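PDB 1WYD: hypothetical aspartyl-tRNA synthetase from Sulfolobus tokodaii, which probably attaches aspartate to both tRNA(Asp) and tRNA(Asn), activating the amino acid with ATP before transferring it to the acceptor end of the tRNA. Local coordinates for residues Tyr2-Ile7 with Val19-Gly23; Glu193-Gly197 with Met391-Ala395; Leu264-Pro269 with Val406-Ile411; Gly23-Leu28 with Leu63-Ile69. All blocks are in the same frame, centred on the assembly; numbering follows the deposited sequence.

Contact 1: Tyr2-Ile7 with Val19-Gly23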
loop_
_atom_site.group_PDB
_atom_site.type_symbol
_atom_site.label_atom_id
_atom_site.label_comp_id
_atom_site.label_asym_id
_atom_site.label_seq_id
_atom_site.Cartn_x
_atom_site.Cartn_y
_atom_site.Cartn_z
ATOM N N TYR B 2 -19.865 2.958 -21.333
ATOM C CA TYR B 2 -20.328 4.197 -21.963
ATOM C C TYR B 2 -19.642 4.450 -23.296
ATOM O O TYR B 2 -19.851 5.475 -23.943
ATOM C CB TYR B 2 -20.159 5.417 -21.021
ATOM C CG TYR B 2 -21.165 5.513 -19.896
ATOM C CD1 TYR B 2 -22.303 6.304 -20.017
ATOM C CD2 TYR B 2 -20.975 4.814 -18.706
ATOM C CE1 TYR B 2 -23.224 6.413 -18.959
ATOM C CE2 TYR B 2 -21.881 4.905 -17.655
ATOM C CZ TYR B 2 -23.001 5.711 -17.779
ATOM O OH TYR B 2 -23.903 5.791 -16.731
ATOM N N ARG B 3 -18.815 3.504 -23.688
ATOM C CA ARG B 3 -18.004 3.629 -24.875
ATOM C C ARG B 3 -17.788 2.241 -25.420
ATOM O O ARG B 3 -17.998 1.275 -24.704
ATOM C CB ARG B 3 -16.647 4.225 -24.523
ATOM C CG ARG B 3 -16.070 3.693 -23.238
ATOM C CD ARG B 3 -14.645 3.932 -23.131
ATOM N NE ARG B 3 -14.320 5.316 -22.757
ATOM C CZ ARG B 3 -13.912 5.690 -21.544
ATOM N NH1 ARG B 3 -13.832 4.798 -20.560
ATOM N NH2 ARG B 3 -13.574 6.939 -21.314
ATOM N N SER B 4 -17.346 2.162 -26.678
ATOM C CA SER B 4 -16.826 0.927 -27.251
ATOM C C SER B 4 -15.304 0.974 -27.239
ATOM O O SER B 4 -14.661 -0.046 -26.990
ATOM C CB SER B 4 -17.350 0.703 -28.682
ATOM O OG SER B 4 -16.675 1.547 -29.615
ATOM N N HIS B 5 -14.718 2.138 -27.520
ATOM C CA HIS B 5 -13.253 2.245 -27.547
ATOM C C HIS B 5 -12.728 3.443 -26.757
ATOM O O HIS B 5 -13.371 4.499 -26.679
ATOM C CB HIS B 5 -12.686 2.275 -28.995
ATOM C CG HIS B 5 -13.018 1.057 -29.818
ATOM N ND1 HIS B 5 -14.295 0.778 -30.262
ATOM C CD2 HIS B 5 -12.239 0.041 -30.266
ATOM C CE1 HIS B 5 -14.290 -0.356 -30.936
ATOM N NE2 HIS B 5 -13.054 -0.822 -30.955
ATOM N N PHE B 6 -11.560 3.263 -26.164
ATOM C CA PHE B 6 -10.761 4.373 -25.691
ATOM C C PHE B 6 -10.140 5.056 -26.891
ATOM O O PHE B 6 -9.845 4.403 -27.896
ATOM C CB PHE B 6 -9.652 3.858 -24.798
ATOM C CG PHE B 6 -10.110 3.506 -23.418
ATOM C CD1 PHE B 6 -10.413 2.176 -23.091
ATOM C CD2 PHE B 6 -10.231 4.494 -22.437
ATOM C CE1 PHE B 6 -10.835 1.830 -21.794
ATOM C CE2 PHE B 6 -10.663 4.163 -21.132
ATOM C CZ PHE B 6 -10.958 2.819 -20.818
ATOM N N ILE B 7 -9.916 6.361 -26.790
ATOM C CA ILE B 7 -9.464 7.135 -27.938
ATOM C C ILE B 7 -8.258 6.472 -28.599
ATOM O O ILE B 7 -8.246 6.263 -29.810
ATOM C CB ILE B 7 -9.162 8.592 -27.526
ATOM C CG1 ILE B 7 -10.477 9.355 -27.287
ATOM C CG2 ILE B 7 -8.254 9.295 -28.548
ATOM C CD1 ILE B 7 -10.374 10.433 -26.215
ATOM N N VAL B 19 -17.636 3.991 -33.975
ATOM C CA VAL B 19 -16.991 3.876 -32.675
ATOM C C VAL B 19 -17.769 4.721 -31.669
ATOM O O VAL B 19 -18.434 5.701 -32.042
ATOM C CB VAL B 19 -15.505 4.302 -32.771
ATOM C CG1 VAL B 19 -14.942 4.680 -31.418
ATOM C CG2 VAL B 19 -14.662 3.180 -33.390
ATOM N N ILE B 20 -17.729 4.321 -30.401
ATOM C CA ILE B 20 -18.266 5.165 -29.340
ATOM C C ILE B 20 -17.154 5.573 -28.393
ATOM O O ILE B 20 -16.537 4.726 -27.747
ATOM C CB ILE B 20 -19.400 4.481 -28.592
ATOM C CG1 ILE B 20 -20.376 3.835 -29.590
ATOM C CG2 ILE B 20 -20.080 5.493 -27.640
ATOM C CD1 ILE B 20 -21.733 3.467 -29.008
ATOM N N TRP B 21 -16.884 6.876 -28.358
ATOM C CA TRP B 21 -15.967 7.464 -27.391
ATOM C C TRP B 21 -16.743 8.021 -26.216
ATOM O O TRP B 21 -17.912 8.438 -26.381
ATOM C CB TRP B 21 -15.166 8.586 -28.023
ATOM C CG TRP B 21 -14.016 8.108 -28.817
ATOM C CD1 TRP B 21 -13.564 6.837 -28.907
ATOM C CD2 TRP B 21 -13.155 8.901 -29.647
ATOM N NE1 TRP B 21 -12.466 6.779 -29.729
ATOM C CE2 TRP B 21 -12.204 8.031 -30.213
ATOM C CE3 TRP B 21 -13.097 10.266 -29.978
ATOM C CZ2 TRP B 21 -11.212 8.466 -31.085
ATOM C CZ3 TRP B 21 -12.115 10.702 -30.837
ATOM C CH2 TRP B 21 -11.179 9.809 -31.385
ATOM N N ALA B 22 -16.112 8.018 -25.034
ATOM C CA ALA B 22 -16.637 8.793 -23.894
ATOM C C ALA B 22 -15.528 9.585 -23.209
ATOM O O ALA B 22 -14.354 9.173 -23.204
ATOM C CB ALA B 22 -17.376 7.907 -22.888
ATOM N N GLY B 23 -15.894 10.727 -22.645
ATOM C CA GLY B 23 -14.902 11.508 -21.946
ATOM C C GLY B 23 -15.242 12.956 -21.753
ATOM O O GLY B 23 -16.404 13.330 -21.736
HETATM O O HOH W 1 -13.072 7.042 -25.112
#
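Trp21, Ala22 and Ile7 give up the most surface where the N-terminal arm of the chain lies across the start of the strand that holds residues 19-23. The CA-CB bond of Trp21 leaves the strand away from the arm, yet the indole swings back beneath it: CG1 of Ile7 sits 3.6 Å from the centroid of the six-membered ring, only 14° off its normal, a CH-pi contact over the ring face. The indole continues into a core formed with Val71, Ile85 and Leu87. Ala22 points at the arm, its CB 3.6 Å from O of Tyr2 and 4.2 Å from CB of Tyr2. Its carbonyl O accepts a hydrogen bond from NH2 of Arg3 at 3.0 Å, while NH1 of the same guanidinium forms a salt bridge with Glu200 of the second subunit. The middle of the arm is tied to the strand at Ile20, whose O accepts from N of Ser4 (2.9 Å) and N of His5 (3.2 Å), and whose N donates to OG of Ser4 at 3.1 Å. Water 1 accepts from NE of Arg3 and N of Ala22 (3.2 Å each) and lies 3.0 Å from O of His5, bridging the two segments. The arrangement is an irregular N-terminal extension laid against the first strand of an OB fold, the anticodon-binding domain of class IIb synthetases.

Contact 2: Glu193-Gly197 with Met391-Ala395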
loop_
_atom_site.group_PDB
_atom_site.type_symbol
_atom_site.label_atom_id
_atom_site.label_comp_id
_atom_site.label_asym_id
_atom_site.label_seq_id
_atom_site.Cartn_x
_atom_site.Cartn_y
_atom_site.Cartn_z
ATOM N N GLU B 193 11.262 -4.391 11.625
ATOM C CA GLU B 193 12.339 -5.175 12.229
ATOM C C GLU B 193 11.748 -6.416 12.853
ATOM O O GLU B 193 12.254 -7.518 12.643
ATOM C CB GLU B 193 13.096 -4.372 13.276
ATOM C CG GLU B 193 13.772 -3.125 12.720
ATOM C CD GLU B 193 14.871 -2.593 13.629
ATOM O OE1 GLU B 193 15.707 -3.396 14.111
ATOM O OE2 GLU B 193 14.930 -1.357 13.835
ATOM N N LEU B 194 10.660 -6.225 13.604
ATOM C CA LEU B 194 9.964 -7.312 14.260
ATOM C C LEU B 194 9.509 -8.368 13.269
ATOM O O LEU B 194 9.687 -9.572 13.518
ATOM C CB LEU B 194 8.729 -6.799 15.051
ATOM C CG LEU B 194 9.022 -5.913 16.275
ATOM C CD1 LEU B 194 7.809 -5.842 17.169
ATOM C CD2 LEU B 194 10.246 -6.377 17.061
ATOM N N MET B 195 8.873 -7.912 12.190
ATOM C CA MET B 195 8.342 -8.808 11.179
ATOM C C MET B 195 9.484 -9.413 10.377
ATOM O O MET B 195 9.324 -10.490 9.823
ATOM C CB MET B 195 7.387 -8.091 10.228
ATOM C CG MET B 195 6.135 -7.579 10.879
ATOM S SD MET B 195 5.094 -8.886 11.417
ATOM C CE MET B 195 4.394 -9.385 9.880
ATOM N N ALA B 196 10.628 -8.732 10.309
ATOM C CA ALA B 196 11.802 -9.369 9.727
ATOM C C ALA B 196 12.259 -10.496 10.662
ATOM O O ALA B 196 12.898 -11.477 10.218
ATOM C CB ALA B 196 12.896 -8.368 9.519
ATOM N N GLY B 197 11.912 -10.378 11.947
ATOM C CA GLY B 197 12.389 -11.314 12.948
ATOM C C GLY B 197 11.496 -12.536 12.986
ATOM O O GLY B 197 11.696 -13.420 13.795
ATOM N N MET B 391 16.477 -12.080 18.104
ATOM C CA MET B 391 16.339 -11.236 16.925
ATOM C C MET B 391 17.568 -11.505 16.063
ATOM O O MET B 391 18.673 -11.529 16.591
ATOM C CB MET B 391 16.229 -9.754 17.298
ATOM C CG MET B 391 14.843 -9.312 17.747
ATOM S SD MET B 391 13.527 -9.593 16.538
ATOM C CE MET B 391 13.825 -8.174 15.477
ATOM N N PRO B 392 17.404 -11.721 14.760
ATOM C CA PRO B 392 18.553 -12.000 13.896
ATOM C C PRO B 392 19.260 -10.712 13.482
ATOM O O PRO B 392 18.704 -9.616 13.669
ATOM C CB PRO B 392 17.894 -12.642 12.668
ATOM C CG PRO B 392 16.604 -11.936 12.541
ATOM C CD PRO B 392 16.143 -11.707 13.989
ATOM N N PRO B 393 20.445 -10.819 12.891
ATOM C CA PRO B 393 21.054 -9.650 12.276
ATOM C C PRO B 393 20.168 -9.280 11.115
ATOM O O PRO B 393 19.724 -10.137 10.345
ATOM C CB PRO B 393 22.399 -10.174 11.781
ATOM C CG PRO B 393 22.625 -11.415 12.589
ATOM C CD PRO B 393 21.272 -12.023 12.710
ATOM N N HIS B 394 19.874 -8.002 11.004
ATOM C CA HIS B 394 19.046 -7.531 9.918
ATOM C C HIS B 394 19.490 -6.143 9.483
ATOM O O HIS B 394 20.353 -5.535 10.110
ATOM C CB HIS B 394 17.560 -7.562 10.313
ATOM C CG HIS B 394 17.250 -6.792 11.555
ATOM N ND1 HIS B 394 17.726 -7.157 12.795
ATOM C CD2 HIS B 394 16.497 -5.683 11.750
ATOM C CE1 HIS B 394 17.270 -6.308 13.701
ATOM N NE2 HIS B 394 16.523 -5.404 13.090
ATOM N N ALA B 395 18.887 -5.658 8.396
ATOM C CA ALA B 395 19.209 -4.358 7.814
ATOM C C ALA B 395 18.025 -3.926 6.997
ATOM O O ALA B 395 17.300 -4.771 6.455
ATOM C CB ALA B 395 20.470 -4.452 6.908
#
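In the class II synthetase catalytic domain, a largely antiparallel sheet carries the active site, and here the approach to its strand 394-400 packs against helix 189-199. Met391 comes first: its side chain folds back so that CE lies 3.3 Å from O of Glu193 and 4.3 Å from CD2 of Leu194, while SD is 4.1 Å from CA of Gly197. A CB on that glycine would clash with the sulphur, so the close approach depends on the absence of a side chain. Pro392 then lays its ring on the same spot, CD 3.9 Å from CA of Gly197. The second subunit closes over this corner, with its Arg126 hydrogen-bonded to O of Gly197 and its Trp24 packed on Pro392. After Pro393 the chain enters the strand at His394, which points at the helix and lies about 4 Å, side chain to side chain, from Arg359, a predicted aspartate-binding residue. The imidazole is held at both nitrogens. ND1 of His394 donates to O of Pro392 at 2.8 Å, fixing the ring's orientation. The other nitrogen meets the carboxylate of Glu193, whose OE2 is hydrogen-bonded to Gln189: NE2 of His394 donates to OE1 of Glu193 in a very short hydrogen bond of 2.4 Å.

Contact 3: Leu264-Pro269 with Val406-Ile411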
loop_
_atom_site.group_PDB
_atom_site.type_symbol
_atom_site.label_atom_id
_atom_site.label_comp_id
_atom_site.label_asym_id
_atom_site.label_seq_id
_atom_site.Cartn_x
_atom_site.Cartn_y
_atom_site.Cartn_z
ATOM N N LEU B 264 6.317 15.138 -20.112
ATOM C CA LEU B 264 7.111 15.783 -19.068
ATOM C C LEU B 264 8.463 16.410 -19.501
ATOM O O LEU B 264 9.137 17.086 -18.705
ATOM C CB LEU B 264 7.346 14.775 -17.929
ATOM C CG LEU B 264 6.126 14.388 -17.079
ATOM C CD1 LEU B 264 6.377 13.080 -16.287
ATOM C CD2 LEU B 264 5.688 15.543 -16.182
ATOM N N ASN B 265 8.866 16.158 -20.748
ATOM C CA ASN B 265 10.191 16.565 -21.251
ATOM C C ASN B 265 11.322 16.123 -20.342
ATOM O O ASN B 265 12.182 16.909 -19.957
ATOM C CB ASN B 265 10.241 18.076 -21.443
ATOM C CG ASN B 265 9.133 18.561 -22.301
ATOM O OD1 ASN B 265 9.224 18.498 -23.528
ATOM N ND2 ASN B 265 8.057 19.017 -21.680
ATOM N N TYR B 266 11.317 14.853 -19.977
ATOM C CA TYR B 266 12.176 14.416 -18.890
ATOM C C TYR B 266 12.703 13.012 -19.159
ATOM O O TYR B 266 12.021 12.173 -19.741
ATOM C CB TYR B 266 11.429 14.512 -17.520
ATOM C CG TYR B 266 12.335 14.217 -16.341
ATOM C CD1 TYR B 266 13.274 15.159 -15.901
ATOM C CD2 TYR B 266 12.297 12.980 -15.715
ATOM C CE1 TYR B 266 14.132 14.872 -14.863
ATOM C CE2 TYR B 266 13.145 12.667 -14.669
ATOM C CZ TYR B 266 14.056 13.604 -14.235
ATOM O OH TYR B 266 14.901 13.272 -13.187
ATOM N N GLU B 267 13.938 12.786 -18.734
ATOM C CA GLU B 267 14.616 11.506 -18.882
ATOM C C GLU B 267 15.206 11.193 -17.520
ATOM O O GLU B 267 16.091 11.909 -17.069
ATOM C CB GLU B 267 15.726 11.649 -19.928
ATOM C CG GLU B 267 16.677 10.454 -20.063
ATOM C CD GLU B 267 16.077 9.299 -20.878
ATOM O OE1 GLU B 267 14.867 9.393 -21.261
ATOM O OE2 GLU B 267 16.808 8.288 -21.132
ATOM N N PRO B 268 14.700 10.172 -16.827
ATOM C CA PRO B 268 15.273 9.782 -15.527
ATOM C C PRO B 268 16.742 9.367 -15.662
ATOM O O PRO B 268 17.130 8.877 -16.711
ATOM C CB PRO B 268 14.424 8.581 -15.096
ATOM C CG PRO B 268 13.597 8.218 -16.258
ATOM C CD PRO B 268 13.564 9.330 -17.218
ATOM N N PRO B 269 17.560 9.555 -14.636
ATOM C CA PRO B 269 18.982 9.189 -14.751
ATOM C C PRO B 269 19.163 7.708 -15.081
ATOM O O PRO B 269 18.245 6.919 -14.853
ATOM C CB PRO B 269 19.531 9.481 -13.350
ATOM C CG PRO B 269 18.323 9.485 -12.504
ATOM C CD PRO B 269 17.241 10.123 -13.314
ATOM N N VAL B 406 10.706 12.907 -7.841
ATOM C CA VAL B 406 11.546 13.963 -8.409
ATOM C C VAL B 406 12.561 13.375 -9.387
ATOM O O VAL B 406 12.775 13.907 -10.491
ATOM C CB VAL B 406 12.331 14.700 -7.328
ATOM C CG1 VAL B 406 13.315 15.685 -7.948
ATOM C CG2 VAL B 406 11.373 15.421 -6.362
ATOM N N MET B 407 13.182 12.269 -8.985
ATOM C CA MET B 407 14.118 11.554 -9.836
ATOM C C MET B 407 13.404 10.942 -11.063
ATOM O O MET B 407 14.009 10.726 -12.118
ATOM C CB MET B 407 14.864 10.499 -8.971
ATOM C CG MET B 407 15.730 9.536 -9.739
ATOM S SD MET B 407 16.277 8.153 -8.716
ATOM C CE MET B 407 17.822 7.878 -9.583
ATOM N N LEU B 408 12.117 10.669 -10.949
ATOM C CA LEU B 408 11.404 10.056 -12.066
ATOM C C LEU B 408 10.596 10.995 -12.955
ATOM O O LEU B 408 10.016 10.540 -13.951
ATOM C CB LEU B 408 10.507 8.906 -11.601
ATOM C CG LEU B 408 11.137 7.795 -10.772
ATOM C CD1 LEU B 408 10.002 6.944 -10.289
ATOM C CD2 LEU B 408 12.091 6.947 -11.667
ATOM N N THR B 409 10.552 12.289 -12.640
ATOM C CA THR B 409 9.708 13.203 -13.416
ATOM C C THR B 409 10.376 14.526 -13.729
ATOM O O THR B 409 10.021 15.198 -14.685
ATOM C CB THR B 409 8.418 13.504 -12.635
ATOM O OG1 THR B 409 8.783 14.011 -11.340
ATOM C CG2 THR B 409 7.668 12.223 -12.355
ATOM N N GLY B 410 11.332 14.917 -12.888
ATOM C CA GLY B 410 11.912 16.237 -12.995
ATOM C C GLY B 410 11.205 17.306 -12.165
ATOM O O GLY B 410 11.780 18.411 -11.967
ATOM N N ILE B 411 9.997 17.013 -11.673
ATOM C CA ILE B 411 9.284 18.025 -10.863
ATOM C C ILE B 411 10.029 18.327 -9.584
ATOM O O ILE B 411 10.338 17.438 -8.789
ATOM C CB ILE B 411 7.802 17.646 -10.582
ATOM C CG1 ILE B 411 7.003 17.689 -11.867
ATOM C CG2 ILE B 411 7.170 18.621 -9.566
ATOM C CD1 ILE B 411 5.981 16.634 -11.914
#
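A single aromatic ring can join a loop to the end of a helix, as residues 264-269 do against 406-411. Leu264 points at the partner segment, its CD1 4.2 Å from CB of Thr409 and its CD2 4.4 Å from CD1 of Ile411. At Asn265 the phi angle turns positive in a Schellman motif, after which the chain carries Tyr266 over the end of helix 401-409. That side chain dominates the contact. CA of Gly410 lies 3.5 Å from the ring centroid, 25° off the normal, a CH-pi contact, and O of Thr409 also lies over a ring face, 3.0 Å from CG of Tyr266. Gly410 itself has positive phi, and a CB there would run into the ring. Further along, OH of Tyr266 donates to O of Met407 at 2.9 Å and is also hydrogen-bonded to the hydroxyl of Tyr348. Beyond Glu267, Pro268 places CB 3.7 Å from O of Met407, and Pro269 sets CG 3.4 Å from CE of Met407. The first residues of the short helix 401-409 are predicted to bind ATP; the side chain of Val406 is about 5 Å from that of Arg403. The chemistry implies a ring that covers both polar and apolar backbone at the helix end, with leucine and proline packing on its flanks and the tyrosine hydroxyl supplying the one direct hydrogen bond between the segments.

Contact 4: Gly23-Leu28 with Leu63-Ile69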
loop_
_atom_site.group_PDB
_atom_site.type_symbol
_atom_site.label_atom_id
_atom_site.label_comp_id
_atom_site.label_asym_id
_atom_site.label_seq_id
_atom_site.Cartn_x
_atom_site.Cartn_y
_atom_site.Cartn_z
ATOM N N GLY B 23 -15.894 10.727 -22.645
ATOM C CA GLY B 23 -14.902 11.508 -21.946
ATOM C C GLY B 23 -15.242 12.956 -21.753
ATOM O O GLY B 23 -16.404 13.330 -21.736
ATOM N N TRP B 24 -14.189 13.755 -21.610
ATOM C CA TRP B 24 -14.266 15.162 -21.271
ATOM C C TRP B 24 -14.018 16.058 -22.479
ATOM O O TRP B 24 -13.103 15.841 -23.278
ATOM C CB TRP B 24 -13.245 15.481 -20.168
ATOM C CG TRP B 24 -13.620 14.973 -18.809
ATOM C CD1 TRP B 24 -14.397 15.618 -17.866
ATOM C CD2 TRP B 24 -13.283 13.710 -18.244
ATOM N NE1 TRP B 24 -14.543 14.829 -16.746
ATOM C CE2 TRP B 24 -13.882 13.650 -16.946
ATOM C CE3 TRP B 24 -12.516 12.620 -18.677
ATOM C CZ2 TRP B 24 -13.712 12.565 -16.090
ATOM C CZ3 TRP B 24 -12.368 11.521 -17.820
ATOM C CH2 TRP B 24 -12.955 11.508 -16.547
ATOM N N VAL B 25 -14.861 17.067 -22.601
ATOM C CA VAL B 25 -14.645 18.178 -23.503
ATOM C C VAL B 25 -13.391 18.947 -23.096
ATOM O O VAL B 25 -13.429 19.807 -22.211
ATOM C CB VAL B 25 -15.864 19.102 -23.504
ATOM C CG1 VAL B 25 -15.612 20.360 -24.365
ATOM C CG2 VAL B 25 -17.129 18.316 -23.989
ATOM N N HIS B 26 -12.283 18.639 -23.778
ATOM C CA HIS B 26 -11.003 19.325 -23.580
ATOM C C HIS B 26 -10.912 20.725 -24.225
ATOM O O HIS B 26 -10.419 21.677 -23.600
ATOM C CB HIS B 26 -9.883 18.442 -24.138
ATOM C CG HIS B 26 -8.525 18.836 -23.671
ATOM N ND1 HIS B 26 -8.012 18.426 -22.460
ATOM C CD2 HIS B 26 -7.575 19.608 -24.246
ATOM C CE1 HIS B 26 -6.802 18.934 -22.313
ATOM N NE2 HIS B 26 -6.520 19.661 -23.373
ATOM N N LEU B 27 -11.320 20.828 -25.493
ATOM C CA LEU B 27 -11.326 22.089 -26.233
ATOM C C LEU B 27 -12.462 22.083 -27.213
ATOM O O LEU B 27 -12.935 21.026 -27.620
ATOM C CB LEU B 27 -10.049 22.313 -27.051
ATOM C CG LEU B 27 -8.821 22.876 -26.372
ATOM C CD1 LEU B 27 -7.590 22.243 -27.069
ATOM C CD2 LEU B 27 -8.798 24.404 -26.412
ATOM N N LEU B 28 -12.846 23.282 -27.631
ATOM C CA LEU B 28 -14.001 23.499 -28.467
ATOM C C LEU B 28 -13.611 24.644 -29.415
ATOM O O LEU B 28 -13.371 25.772 -28.969
ATOM C CB LEU B 28 -15.186 23.898 -27.569
ATOM C CG LEU B 28 -16.505 23.114 -27.437
ATOM C CD1 LEU B 28 -16.446 21.614 -27.811
ATOM C CD2 LEU B 28 -17.127 23.316 -26.021
ATOM N N LEU B 63 -22.318 22.643 -25.348
ATOM C CA LEU B 63 -21.198 22.016 -24.660
ATOM C C LEU B 63 -20.163 23.014 -24.140
ATOM O O LEU B 63 -19.905 24.059 -24.745
ATOM C CB LEU B 63 -20.507 21.027 -25.612
ATOM C CG LEU B 63 -21.248 19.768 -26.042
ATOM C CD1 LEU B 63 -20.319 18.888 -26.883
ATOM C CD2 LEU B 63 -21.788 18.984 -24.843
ATOM N N THR B 64 -19.539 22.668 -23.023
ATOM C CA THR B 64 -18.611 23.560 -22.351
ATOM C C THR B 64 -17.466 22.721 -21.930
ATOM O O THR B 64 -17.631 21.512 -21.775
ATOM C CB THR B 64 -19.269 24.143 -21.098
ATOM O OG1 THR B 64 -19.634 23.062 -20.209
ATOM C CG2 THR B 64 -20.596 24.782 -21.489
ATOM N N GLN B 65 -16.315 23.345 -21.701
ATOM C CA GLN B 65 -15.120 22.597 -21.334
ATOM C C GLN B 65 -15.340 21.898 -19.995
ATOM O O GLN B 65 -15.987 22.449 -19.075
ATOM C CB GLN B 65 -13.898 23.509 -21.299
ATOM C CG GLN B 65 -13.598 24.164 -22.631
ATOM C CD GLN B 65 -12.344 25.030 -22.542
ATOM O OE1 GLN B 65 -11.223 24.517 -22.565
ATOM N NE2 GLN B 65 -12.526 26.326 -22.420
ATOM N N GLU B 66 -14.826 20.673 -19.930
ATOM C CA GLU B 66 -14.905 19.739 -18.787
ATOM C C GLU B 66 -16.244 19.026 -18.578
ATOM O O GLU B 66 -16.356 18.192 -17.685
ATOM C CB GLU B 66 -14.343 20.324 -17.472
ATOM C CG GLU B 66 -12.823 20.553 -17.428
ATOM C CD GLU B 66 -11.966 19.434 -18.034
ATOM O OE1 GLU B 66 -11.347 19.699 -19.084
ATOM O OE2 GLU B 66 -11.888 18.306 -17.478
ATOM N N SER B 67 -17.247 19.321 -19.393
ATOM C CA SER B 67 -18.427 18.457 -19.462
ATOM C C SER B 67 -18.072 17.053 -19.919
ATOM O O SER B 67 -17.121 16.829 -20.710
ATOM C CB SER B 67 -19.447 19.016 -20.425
ATOM O OG SER B 67 -19.764 20.340 -20.069
ATOM N N VAL B 68 -18.833 16.099 -19.420
ATOM C CA VAL B 68 -18.577 14.711 -19.723
ATOM C C VAL B 68 -19.561 14.280 -20.792
ATOM O O VAL B 68 -20.782 14.423 -20.615
ATOM C CB VAL B 68 -18.724 13.849 -18.457
ATOM C CG1 VAL B 68 -18.621 12.397 -18.783
ATOM C CG2 VAL B 68 -17.709 14.288 -17.376
ATOM N N ILE B 69 -19.034 13.778 -21.914
ATOM C CA ILE B 69 -19.905 13.364 -22.994
ATOM C C ILE B 69 -19.654 11.943 -23.488
ATOM O O ILE B 69 -18.587 11.360 -23.273
ATOM C CB ILE B 69 -19.919 14.400 -24.217
ATOM C CG1 ILE B 69 -18.606 14.399 -25.027
ATOM C CG2 ILE B 69 -20.288 15.769 -23.785
ATOM C CD1 ILE B 69 -18.680 15.255 -26.280
HETATM O O HOH W 2 -10.994 21.918 -20.683
#
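Four backbone hydrogen bonds tie residues 23-28 to 63-69. Gly23 and Ile69 exchange two as an antiparallel hydrogen-bonded pair, N of Gly23 to O of Ile69 at 2.8 Å and N of Ile69 to O of Gly23 at 2.7 Å. Trp24 and Val68 follow as a non-hydrogen-bonded pair. Next, N of Val25 donates to O of Ser67 at 3.0 Å, and N of Glu66 donates to O of Val25 at 2.8 Å. Water 2 lies 3.0 Å from O of His26 and 2.8 Å from OE1 of Glu66, bridging them; the carboxylate also forms salt bridges with Arg40 and Arg126. Segment 63-69 enters its strand at Val68 from a type II turn spanning Thr64 to Ser67, while the other strand carries a classic beta bulge, His26 and Leu27 both facing Ile38 of the neighbouring strand 34-41. In the curled sheet of the OB fold such a bulge accommodates strong coiling. Around the backbone, Val25 is covered most: its CG2 lies 4.3 Å from CD1 of Leu63 and 4.1 Å from CG2 of Ile69. CD2 of Leu28 reaches CB of Leu63 at 4.1 Å. CD1 of Trp24 lies 3.6 Å from CG2 of Val68, and the indole NE1 is hydrogen-bonded to O of Gly390 of the second subunit.

In the fold
Contacts 1 and 4 share Gly23 and follow one another along strand 18-31, with centres 14 Å apart; they lie in the N-terminal OB-fold part of the chain, whereas contacts 2 and 3 belong to the catalytic domain. Within one chain contact 2 is remote, its centre 51 Å from that of contact 1 and 54 Å from that of contact 4, yet the dimer brings such parts together: Trp24 of one subunit packs on Gly197 and Pro392 of the other, and Tyr2 on Pro393. Contacts 2 and 3, centres 35 Å apart, are joined by strand 394-400 running into helix 401-409, whose junction holds predicted ATP-binding residues 400-403. Contact 2 borders the predicted aspartate site through Arg359.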